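Side-chain contacts in putative secreted protein (Streptomyces coelicolor A3, PDB 2QF9), which is of unknown function but is a putative secreted DUF305 protein, a helical bundle of the ferritin clan: residues 25-30 with 44-49; 40-45 with 114-119. One frame throughout, in Å; residues are numbered along the deposited sequence.

Contact 1. Residues 25-30 with 44-49; sequences EMSYIV and YDIAQT. With EDO (1,2-ethanediol), chain C.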
ATOM      1  N   GLU A  25      -6.954  -6.211  -1.514  1.00  9.61           N
ATOM      2  CA  GLU A  25      -8.076  -6.282  -2.457  1.00 11.33           C
ATOM      3  C   GLU A  25      -9.417  -6.474  -1.725  1.00 11.20           C
ATOM      4  O   GLU A  25     -10.398  -5.779  -2.024  1.00 10.19           O
ATOM      5  CB  GLU A  25      -7.829  -7.401  -3.486  1.00 10.80           C
ATOM      6  CG  GLU A  25      -8.984  -7.679  -4.444  1.00 15.59           C
ATOM      7  CD  GLU A  25      -9.319  -6.520  -5.404  1.00 19.34           C
ATOM      8  OE1 GLU A  25      -8.695  -5.434  -5.321  1.00 19.96           O
ATOM      9  OE2 GLU A  25     -10.234  -6.713  -6.245  1.00 22.70           O
HETATM   10  N   MSE A  26      -9.465  -7.416  -0.777  1.00 11.58           N
HETATM   11  CA  MSE A  26     -10.670  -7.602   0.026  0.50 12.56           C
HETATM   12  C   MSE A  26     -11.106  -6.317   0.725  1.00 11.66           C
HETATM   13  O   MSE A  26     -12.300  -6.015   0.807  1.00 11.77           O
HETATM   14  CB  MSE A  26     -10.444  -8.673   1.075  0.50 12.14           C
HETATM   15  CG  MSE A  26     -10.866 -10.022   0.641  0.50 13.14           C
HETATM   16 SE   MSE A  26     -11.200 -11.018   2.263  0.50 17.69          SE
HETATM   17  CE  MSE A  26      -9.428 -10.947   3.032  0.50 12.15           C
ATOM     18  N   SER A  27     -10.134  -5.566   1.238  1.00 10.87           N
ATOM     19  CA  SER A  27     -10.381  -4.288   1.919  1.00 10.60           C
ATOM     20  C   SER A  27     -10.960  -3.221   0.995  1.00  9.94           C
ATOM     21  O   SER A  27     -11.903  -2.509   1.378  1.00  9.43           O
ATOM     22  CB  SER A  27      -9.107  -3.807   2.637  1.00 10.20           C
ATOM     23  OG  SER A  27      -8.750  -4.789   3.621  1.00 15.02           O
ATOM     24  N   TYR A  28     -10.425  -3.129  -0.229  1.00  9.17           N
ATOM     25  CA  TYR A  28     -10.989  -2.238  -1.237  1.00 10.12           C
ATOM     26  C   TYR A  28     -12.437  -2.609  -1.553  1.00 10.23           C
ATOM     27  O   TYR A  28     -13.286  -1.730  -1.675  1.00 10.96           O
ATOM     28  CB  TYR A  28     -10.162  -2.261  -2.532  1.00  9.72           C
ATOM     29  CG  TYR A  28      -9.091  -1.200  -2.514  1.00 10.54           C
ATOM     30  CD1 TYR A  28      -7.783  -1.497  -2.087  1.00 10.04           C
ATOM     31  CD2 TYR A  28      -9.400   0.124  -2.857  1.00 10.88           C
ATOM     32  CE1 TYR A  28      -6.798  -0.494  -2.048  1.00 12.32           C
ATOM     33  CE2 TYR A  28      -8.399   1.141  -2.823  1.00 11.73           C
ATOM     34  CZ  TYR A  28      -7.124   0.819  -2.401  1.00 11.53           C
ATOM     35  OH  TYR A  28      -6.153   1.800  -2.361  1.00 11.13           O
ATOM     36  N   ILE A  29     -12.708  -3.908  -1.670  1.00 10.25           N
ATOM     37  CA  ILE A  29     -14.043  -4.371  -2.036  1.00 10.15           C
ATOM     38  C   ILE A  29     -15.059  -4.043  -0.930  1.00 10.10           C
ATOM     39  O   ILE A  29     -16.103  -3.419  -1.203  1.00  9.52           O
ATOM     40  CB  ILE A  29     -14.071  -5.891  -2.380  1.00  9.74           C
ATOM     41  CG1 ILE A  29     -13.220  -6.194  -3.633  1.00  9.83           C
ATOM     42  CG2 ILE A  29     -15.517  -6.351  -2.610  1.00 10.65           C
ATOM     43  CD1 ILE A  29     -12.931  -7.699  -3.789  1.00 10.95           C
ATOM     44  N   VAL A  30     -14.750  -4.426   0.309  1.00  9.72           N
ATOM     45  CA  VAL A  30     -15.709  -4.197   1.398  1.00 10.84           C
ATOM     46  C   VAL A  30     -16.010  -2.699   1.600  1.00 10.45           C
ATOM     47  O   VAL A  30     -17.134  -2.333   1.913  1.00 11.40           O
ATOM     48  CB  VAL A  30     -15.318  -4.894   2.726  1.00 10.63           C
ATOM     49  CG1 VAL A  30     -14.246  -4.116   3.481  1.00  9.43           C
ATOM     50  CG2 VAL A  30     -16.580  -5.081   3.612  1.00 10.67           C
ATOM     51  N   TYR A  44      -9.501  -0.187   6.096  1.00 10.29           N
ATOM     52  CA  TYR A  44      -8.482   0.816   5.756  1.00 10.81           C
ATOM     53  C   TYR A  44      -7.156   0.489   6.463  1.00 11.34           C
ATOM     54  O   TYR A  44      -6.094   0.509   5.837  1.00 11.06           O
ATOM     55  CB  TYR A  44      -8.988   2.212   6.141  1.00 11.59           C
ATOM     56  CG  TYR A  44      -7.964   3.312   6.065  1.00 12.81           C
ATOM     57  CD1 TYR A  44      -7.721   3.985   4.865  1.00 16.41           C
ATOM     58  CD2 TYR A  44      -7.251   3.701   7.201  1.00 14.88           C
ATOM     59  CE1 TYR A  44      -6.780   5.013   4.799  1.00 17.07           C
ATOM     60  CE2 TYR A  44      -6.306   4.726   7.144  1.00 16.28           C
ATOM     61  CZ  TYR A  44      -6.088   5.374   5.937  1.00 16.46           C
ATOM     62  OH  TYR A  44      -5.159   6.397   5.876  1.00 18.38           O
ATOM     63  N   ASP A  45      -7.225   0.199   7.763  1.00 10.98           N
ATOM     64  CA  ASP A  45      -6.025  -0.164   8.535  1.00 11.46           C
ATOM     65  C   ASP A  45      -5.312  -1.421   8.015  1.00 11.73           C
ATOM     66  O   ASP A  45      -4.090  -1.440   7.866  1.00 11.06           O
ATOM     67  CB  ASP A  45      -6.348  -0.296  10.023  1.00 11.93           C
ATOM     68  CG  ASP A  45      -6.679   1.065  10.674  1.00 13.84           C
ATOM     69  OD1 ASP A  45      -6.279   2.113  10.140  1.00 16.97           O
ATOM     70  OD2 ASP A  45      -7.321   1.078  11.732  1.00 17.03           O
ATOM     71  N   ILE A  46      -6.085  -2.453   7.713  1.00 10.85           N
ATOM     72  CA  ILE A  46      -5.509  -3.655   7.125  1.00 11.03           C
ATOM     73  C   ILE A  46      -4.886  -3.364   5.755  1.00 10.65           C
ATOM     74  O   ILE A  46      -3.780  -3.833   5.469  1.00 10.98           O
ATOM     75  CB  ILE A  46      -6.560  -4.787   7.031  1.00 11.45           C
ATOM     76  CG1 ILE A  46      -6.900  -5.260   8.447  1.00  9.95           C
ATOM     77  CG2 ILE A  46      -6.041  -5.963   6.145  1.00 12.23           C
ATOM     78  CD1 ILE A  46      -8.055  -6.272   8.508  1.00 10.72           C
ATOM     79  N   ALA A  47      -5.605  -2.629   4.895  1.00 10.10           N
ATOM     80  CA  ALA A  47      -5.052  -2.264   3.591  1.00  9.89           C
ATOM     81  C   ALA A  47      -3.723  -1.507   3.739  1.00  9.92           C
ATOM     82  O   ALA A  47      -2.748  -1.801   3.049  1.00  9.26           O
ATOM     83  CB  ALA A  47      -6.055  -1.421   2.783  1.00 10.09           C
ATOM     84  N   GLN A  48      -3.703  -0.530   4.634  1.00  9.77           N
ATOM     85  CA  GLN A  48      -2.515   0.306   4.824  1.00 10.73           C
ATOM     86  C   GLN A  48      -1.326  -0.521   5.307  1.00 11.18           C
ATOM     87  O   GLN A  48      -0.213  -0.413   4.758  1.00 11.33           O
ATOM     88  CB  GLN A  48      -2.821   1.477   5.761  1.00 10.89           C
ATOM     89  CG  GLN A  48      -3.710   2.548   5.099  1.00 12.78           C
ATOM     90  CD  GLN A  48      -2.902   3.463   4.183  1.00 17.97           C
ATOM     91  OE1 GLN A  48      -2.478   4.536   4.596  1.00 24.77           O
ATOM     92  NE2 GLN A  48      -2.663   3.027   2.958  1.00 18.99           N
ATOM     93  N   THR A  49      -1.560  -1.349   6.322  1.00 10.13           N
ATOM     94  CA  THR A  49      -0.495  -2.133   6.918  1.00 11.55           C
ATOM     95  C   THR A  49       0.007  -3.194   5.955  1.00 11.00           C
ATOM     96  O   THR A  49       1.213  -3.327   5.746  1.00 11.12           O
ATOM     97  CB  THR A  49      -0.950  -2.761   8.258  1.00 12.17           C
ATOM     98  OG1 THR A  49      -1.221  -1.695   9.172  1.00 14.12           O
ATOM     99  CG2 THR A  49       0.133  -3.692   8.860  1.00 13.48           C
TER
HETATM  100  C1  EDO C   1      -2.931   1.553  -0.770  1.00 19.37           C
HETATM  101  O1  EDO C   1      -3.851   0.898  -1.630  1.00 15.86           O
HETATM  102  C2  EDO C   1      -2.875   0.775   0.538  1.00 18.43           C
HETATM  103  O2  EDO C   1      -3.853   1.294   1.424  1.00 15.94           O

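Contact 2. Residues 40-45 with 114-119; sequences RRLAYD and VYYLQL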
ATOM      1  N   ARG A  40     -15.298  -0.223   7.800  1.00 10.34           N
ATOM      2  CA  ARG A  40     -14.508   0.582   6.853  1.00 11.42           C
ATOM      3  C   ARG A  40     -13.153   0.994   7.423  1.00 11.53           C
ATOM      4  O   ARG A  40     -12.148   0.968   6.684  1.00 10.84           O
ATOM      5  CB  ARG A  40     -15.290   1.810   6.361  1.00 11.74           C
ATOM      6  CG  ARG A  40     -16.348   1.453   5.307  1.00 12.18           C
ATOM      7  CD  ARG A  40     -17.222   2.635   4.925  1.00 13.17           C
ATOM      8  NE  ARG A  40     -16.487   3.899   4.760  1.00 23.32           N
ATOM      9  CZ  ARG A  40     -15.886   4.279   3.633  1.00 22.59           C
ATOM     10  NH1 ARG A  40     -15.912   3.512   2.550  1.00 25.63           N
ATOM     11  NH2 ARG A  40     -15.269   5.435   3.585  1.00 25.03           N
ATOM     12  N   ARG A  41     -13.120   1.336   8.719  1.00 11.37           N
ATOM     13  CA  ARG A  41     -11.861   1.746   9.371  1.00 12.53           C
ATOM     14  C   ARG A  41     -10.918   0.551   9.475  1.00 12.17           C
ATOM     15  O   ARG A  41      -9.723   0.678   9.199  1.00 11.65           O
ATOM     16  CB  ARG A  41     -12.080   2.379  10.752  1.00 12.95           C
ATOM     17  CG  ARG A  41     -10.779   2.718  11.473  1.00 16.87           C
ATOM     18  CD  ARG A  41     -10.001   3.821  10.761  1.00 24.09           C
ATOM     19  NE  ARG A  41      -8.570   3.815  11.090  1.00 29.22           N
ATOM     20  CZ  ARG A  41      -7.719   4.820  10.860  1.00 30.40           C
ATOM     21  NH1 ARG A  41      -8.131   5.967  10.314  1.00 32.16           N
ATOM     22  NH2 ARG A  41      -6.439   4.681  11.187  1.00 31.03           N
ATOM     23  N   LEU A  42     -11.453  -0.605   9.882  1.00 11.50           N
ATOM     24  CA  LEU A  42     -10.634  -1.804   9.975  1.00 11.87           C
ATOM     25  C   LEU A  42     -10.035  -2.134   8.606  1.00 11.41           C
ATOM     26  O   LEU A  42      -8.814  -2.396   8.494  1.00 11.59           O
ATOM     27  CB  LEU A  42     -11.466  -2.982  10.491  1.00 11.13           C
ATOM     28  CG  LEU A  42     -10.790  -4.361  10.458  1.00 13.18           C
ATOM     29  CD1 LEU A  42      -9.491  -4.402  11.320  1.00 15.71           C
ATOM     30  CD2 LEU A  42     -11.804  -5.449  10.840  1.00 13.78           C
ATOM     31  N   ALA A  43     -10.889  -2.112   7.573  1.00 10.56           N
ATOM     32  CA  ALA A  43     -10.452  -2.429   6.205  1.00 10.79           C
ATOM     33  C   ALA A  43      -9.355  -1.458   5.751  1.00 10.33           C
ATOM     34  O   ALA A  43      -8.370  -1.863   5.154  1.00 10.36           O
ATOM     35  CB  ALA A  43     -11.643  -2.411   5.242  1.00 10.69           C
ATOM     36  N   TYR A  44      -9.501  -0.187   6.096  1.00 10.29           N
ATOM     37  CA  TYR A  44      -8.482   0.816   5.756  1.00 10.81           C
ATOM     38  C   TYR A  44      -7.156   0.489   6.463  1.00 11.34           C
ATOM     39  O   TYR A  44      -6.094   0.509   5.837  1.00 11.06           O
ATOM     40  CB  TYR A  44      -8.988   2.212   6.141  1.00 11.59           C
ATOM     41  CG  TYR A  44      -7.964   3.312   6.065  1.00 12.81           C
ATOM     42  CD1 TYR A  44      -7.721   3.985   4.865  1.00 16.41           C
ATOM     43  CD2 TYR A  44      -7.251   3.701   7.201  1.00 14.88           C
ATOM     44  CE1 TYR A  44      -6.780   5.013   4.799  1.00 17.07           C
ATOM     45  CE2 TYR A  44      -6.306   4.726   7.144  1.00 16.28           C
ATOM     46  CZ  TYR A  44      -6.088   5.374   5.937  1.00 16.46           C
ATOM     47  OH  TYR A  44      -5.159   6.397   5.876  1.00 18.38           O
ATOM     48  N   ASP A  45      -7.225   0.199   7.763  1.00 10.98           N
ATOM     49  CA  ASP A  45      -6.025  -0.164   8.535  1.00 11.46           C
ATOM     50  C   ASP A  45      -5.312  -1.421   8.015  1.00 11.73           C
ATOM     51  O   ASP A  45      -4.090  -1.440   7.866  1.00 11.06           O
ATOM     52  CB  ASP A  45      -6.348  -0.296  10.023  1.00 11.93           C
ATOM     53  CG  ASP A  45      -6.679   1.065  10.674  1.00 13.84           C
ATOM     54  OD1 ASP A  45      -6.279   2.113  10.140  1.00 16.97           O
ATOM     55  OD2 ASP A  45      -7.321   1.078  11.732  1.00 17.03           O
ATOM     56  N   VAL A 114     -20.214  -8.827   7.439  1.00 10.21           N
ATOM     57  CA  VAL A 114     -20.063 -10.157   8.040  1.00 10.06           C
ATOM     58  C   VAL A 114     -19.179 -11.036   7.164  1.00  9.77           C
ATOM     59  O   VAL A 114     -18.259 -11.706   7.651  1.00  9.32           O
ATOM     60  CB  VAL A 114     -21.459 -10.789   8.262  1.00 10.22           C
ATOM     61  CG1 VAL A 114     -21.364 -12.300   8.532  1.00 11.20           C
ATOM     62  CG2 VAL A 114     -22.165 -10.053   9.433  1.00 10.38           C
ATOM     63  N   TYR A 115     -19.452 -11.028   5.873  1.00 10.38           N
ATOM     64  CA  TYR A 115     -18.728 -11.919   4.953  1.00 10.35           C
ATOM     65  C   TYR A 115     -17.248 -11.544   4.894  1.00 10.15           C
ATOM     66  O   TYR A 115     -16.390 -12.418   4.919  1.00  9.95           O
ATOM     67  CB  TYR A 115     -19.356 -11.901   3.566  1.00 11.42           C
ATOM     68  CG  TYR A 115     -18.950 -13.116   2.744  1.00 11.94           C
ATOM     69  CD1 TYR A 115     -19.346 -14.400   3.141  1.00 15.63           C
ATOM     70  CD2 TYR A 115     -18.191 -12.988   1.591  1.00 12.74           C
ATOM     71  CE1 TYR A 115     -18.981 -15.525   2.400  1.00 17.21           C
ATOM     72  CE2 TYR A 115     -17.816 -14.098   0.848  1.00 13.84           C
ATOM     73  CZ  TYR A 115     -18.216 -15.366   1.253  1.00 16.66           C
ATOM     74  OH  TYR A 115     -17.855 -16.493   0.538  1.00 17.39           O
ATOM     75  N   TYR A 116     -16.968 -10.241   4.877  1.00  9.78           N
ATOM     76  CA  TYR A 116     -15.596  -9.718   4.932  1.00  9.44           C
ATOM     77  C   TYR A 116     -14.893 -10.164   6.217  1.00  9.67           C
ATOM     78  O   TYR A 116     -13.758 -10.648   6.185  1.00 10.09           O
ATOM     79  CB  TYR A 116     -15.639  -8.188   4.861  1.00  9.59           C
ATOM     80  CG  TYR A 116     -14.315  -7.527   5.111  1.00  8.28           C
ATOM     81  CD1 TYR A 116     -13.316  -7.505   4.118  1.00 10.12           C
ATOM     82  CD2 TYR A 116     -14.032  -6.937   6.362  1.00  9.68           C
ATOM     83  CE1 TYR A 116     -12.088  -6.892   4.349  1.00 10.25           C
ATOM     84  CE2 TYR A 116     -12.807  -6.328   6.607  1.00  8.54           C
ATOM     85  CZ  TYR A 116     -11.831  -6.310   5.606  1.00  9.67           C
ATOM     86  OH  TYR A 116     -10.634  -5.698   5.834  1.00  9.93           O
ATOM     87  N   LEU A 117     -15.565  -9.977   7.348  1.00  8.56           N
ATOM     88  CA  LEU A 117     -15.014 -10.383   8.632  1.00  8.88           C
ATOM     89  C   LEU A 117     -14.733 -11.886   8.698  1.00  9.69           C
ATOM     90  O   LEU A 117     -13.741 -12.304   9.271  1.00  9.81           O
ATOM     91  CB  LEU A 117     -15.919  -9.932   9.777  1.00  8.56           C
ATOM     92  CG  LEU A 117     -15.983  -8.408   9.965  1.00  7.70           C
ATOM     93  CD1 LEU A 117     -17.202  -8.074  10.806  1.00  9.01           C
ATOM     94  CD2 LEU A 117     -14.689  -7.840  10.584  1.00  8.99           C
ATOM     95  N   GLN A 118     -15.606 -12.685   8.097  1.00  9.58           N
ATOM     96  CA  GLN A 118     -15.403 -14.143   8.067  1.00 10.29           C
ATOM     97  C   GLN A 118     -14.209 -14.517   7.185  1.00 10.45           C
ATOM     98  O   GLN A 118     -13.336 -15.294   7.608  1.00 10.56           O
ATOM     99  CB  GLN A 118     -16.663 -14.827   7.572  1.00 10.48           C
ATOM    100  CG  GLN A 118     -17.783 -14.809   8.617  1.00 10.94           C
ATOM    101  CD  GLN A 118     -19.122 -15.251   8.032  1.00 14.41           C
ATOM    102  OE1 GLN A 118     -19.353 -15.140   6.836  1.00 14.64           O
ATOM    103  NE2 GLN A 118     -20.010 -15.747   8.891  1.00 14.08           N
ATOM    104  N   LEU A 119     -14.173 -13.951   5.977  1.00 10.03           N
ATOM    105  CA  LEU A 119     -13.047 -14.195   5.070  1.00  9.74           C
ATOM    106  C   LEU A 119     -11.720 -13.723   5.662  1.00  9.48           C
ATOM    107  O   LEU A 119     -10.709 -14.420   5.569  1.00  9.04           O
ATOM    108  CB  LEU A 119     -13.253 -13.514   3.728  1.00  9.58           C
ATOM    109  CG  LEU A 119     -14.350 -14.043   2.804  1.00  8.88           C
ATOM    110  CD1 LEU A 119     -14.452 -13.152   1.564  1.00 11.13           C
ATOM    111  CD2 LEU A 119     -14.123 -15.528   2.404  1.00 12.23           C
TER

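Contact 1. Residues 25-30 with 44-49
Ser27 and Ala47 bring helix 8-31 and helix 37-63 together, their CA atoms only 5.9 Å apart and their CB atoms in van der Waals contact at 3.9 Å. The two helices form an antiparallel helical hairpin, half of a bundle of four long helices, consistent with the ferritin clan. Small residues on both helices allow this close backbone approach. The hydroxyl of Ser27 lies anti to its carbonyl carbon (chi1 -61°), which carries it alongside Ile46: OG stands 3.9 Å from Ile46 CG2, a packing contact and not a bond. The polar needs of this buried OG are met elsewhere, by Ala23 O one turn earlier in its own helix and by Tyr116 OH, with a weak hydrogen bond to Ala43 O. Tyr28 makes no direct contact with 44-49 and is linked to it through a bound 1,2-ethanediol. Its OH meets EDO O1 at 2.6 Å, with O1 at the ring edge and in the ring plane. At the far end of the diol, Gln48 NE2 donates to EDO O2 (2.6 Å, N-H...O angle 146°); the bend of Gln48 at chi2 (-79°) turns its amide toward the diol. The diol is also gripped by Tyr28 and Gln48 of the second subunit, and the Tyr28 ring packs edge-to-face with Tyr44 of that subunit. A leucine in place of Tyr28 would probably leave EDO O1 without this phenolic partner and remove the aromatic contact with Tyr44 of the second subunit. The direct contact is thus apolar and close, while the polar link between these segments runs through the diol at the subunit interface; because the diol probably comes from the crystallisation liquor, it need not exist in the natural protein.

Contact 2. Residues 40-45 with 114-119
Helix segments 40-45 and 114-119 run in broadly the same direction, their axes 37° apart and 11.8 Å distant at closest approach, with Ala43 and Tyr116 the nearest pair of CA atoms at 9.0 Å. Tyr116 spans much of this gap. Its CG lies anti to the backbone N (chi1 171°), extending the ring toward helix 37-63 until the phenol oxygen abuts Ala43: OH stands 3.3 Å from Ala43 CA and 3.5 Å from Ala43 CB. The methyl approaches the ring obliquely, 3.9 Å from CZ. Because Ala43 has nothing beyond CB, the phenol can come right up to the helix backbone. Its hydroxyl is not stranded among these carbons, for it hydrogen-bonds to Ser27 OG, which helps fix the end of the ring. Beside it, Leu42 CD2 sits near the ring plane at the CE2 edge, a looser contact of 4.4 Å. That same methyl meets Leu117 CD2 at 3.8 Å, where the two leucine side chains cross at a slant. All four touching residues are buried, and no hydrogen bond joins the two segments. Polar pairing occurs instead within segment 40-45, where Arg41 holds Asp45 through NH2 to OD1 and NE to OD2. Other helices close in around this patch: Val30 of helix 8-31 packs against both Ala43 and Tyr116, Leu104 of helix 98-106 touches Tyr116, and Met161 of helix 141-167 meets both Leu42 and Leu117. The contact thus joins helices 37-63 and 109-137 within the four-helix bundle, flanked by helices 8-31 and 141-167.

Both contacts are buried and both use helix 37-63, which packs against helix 8-31 in contact 1 and helix 109-137 in contact 2. Their centres lie about 7 Å apart, and the Ser27-Tyr116 hydroxyl pair joins them. The spacing differs: small residues let the backbones of contact 1 draw close, whereas long side chains fill the wider gap of contact 2. Contact 1 also borders the dimer interface and has there a polar fringe bridged by a diol that is probably from the crystallisation liquor; the touching side chains of contact 2 form an interior, mainly apolar patch, although Arg40 and Tyr44 of its first segment also bond to the second subunit.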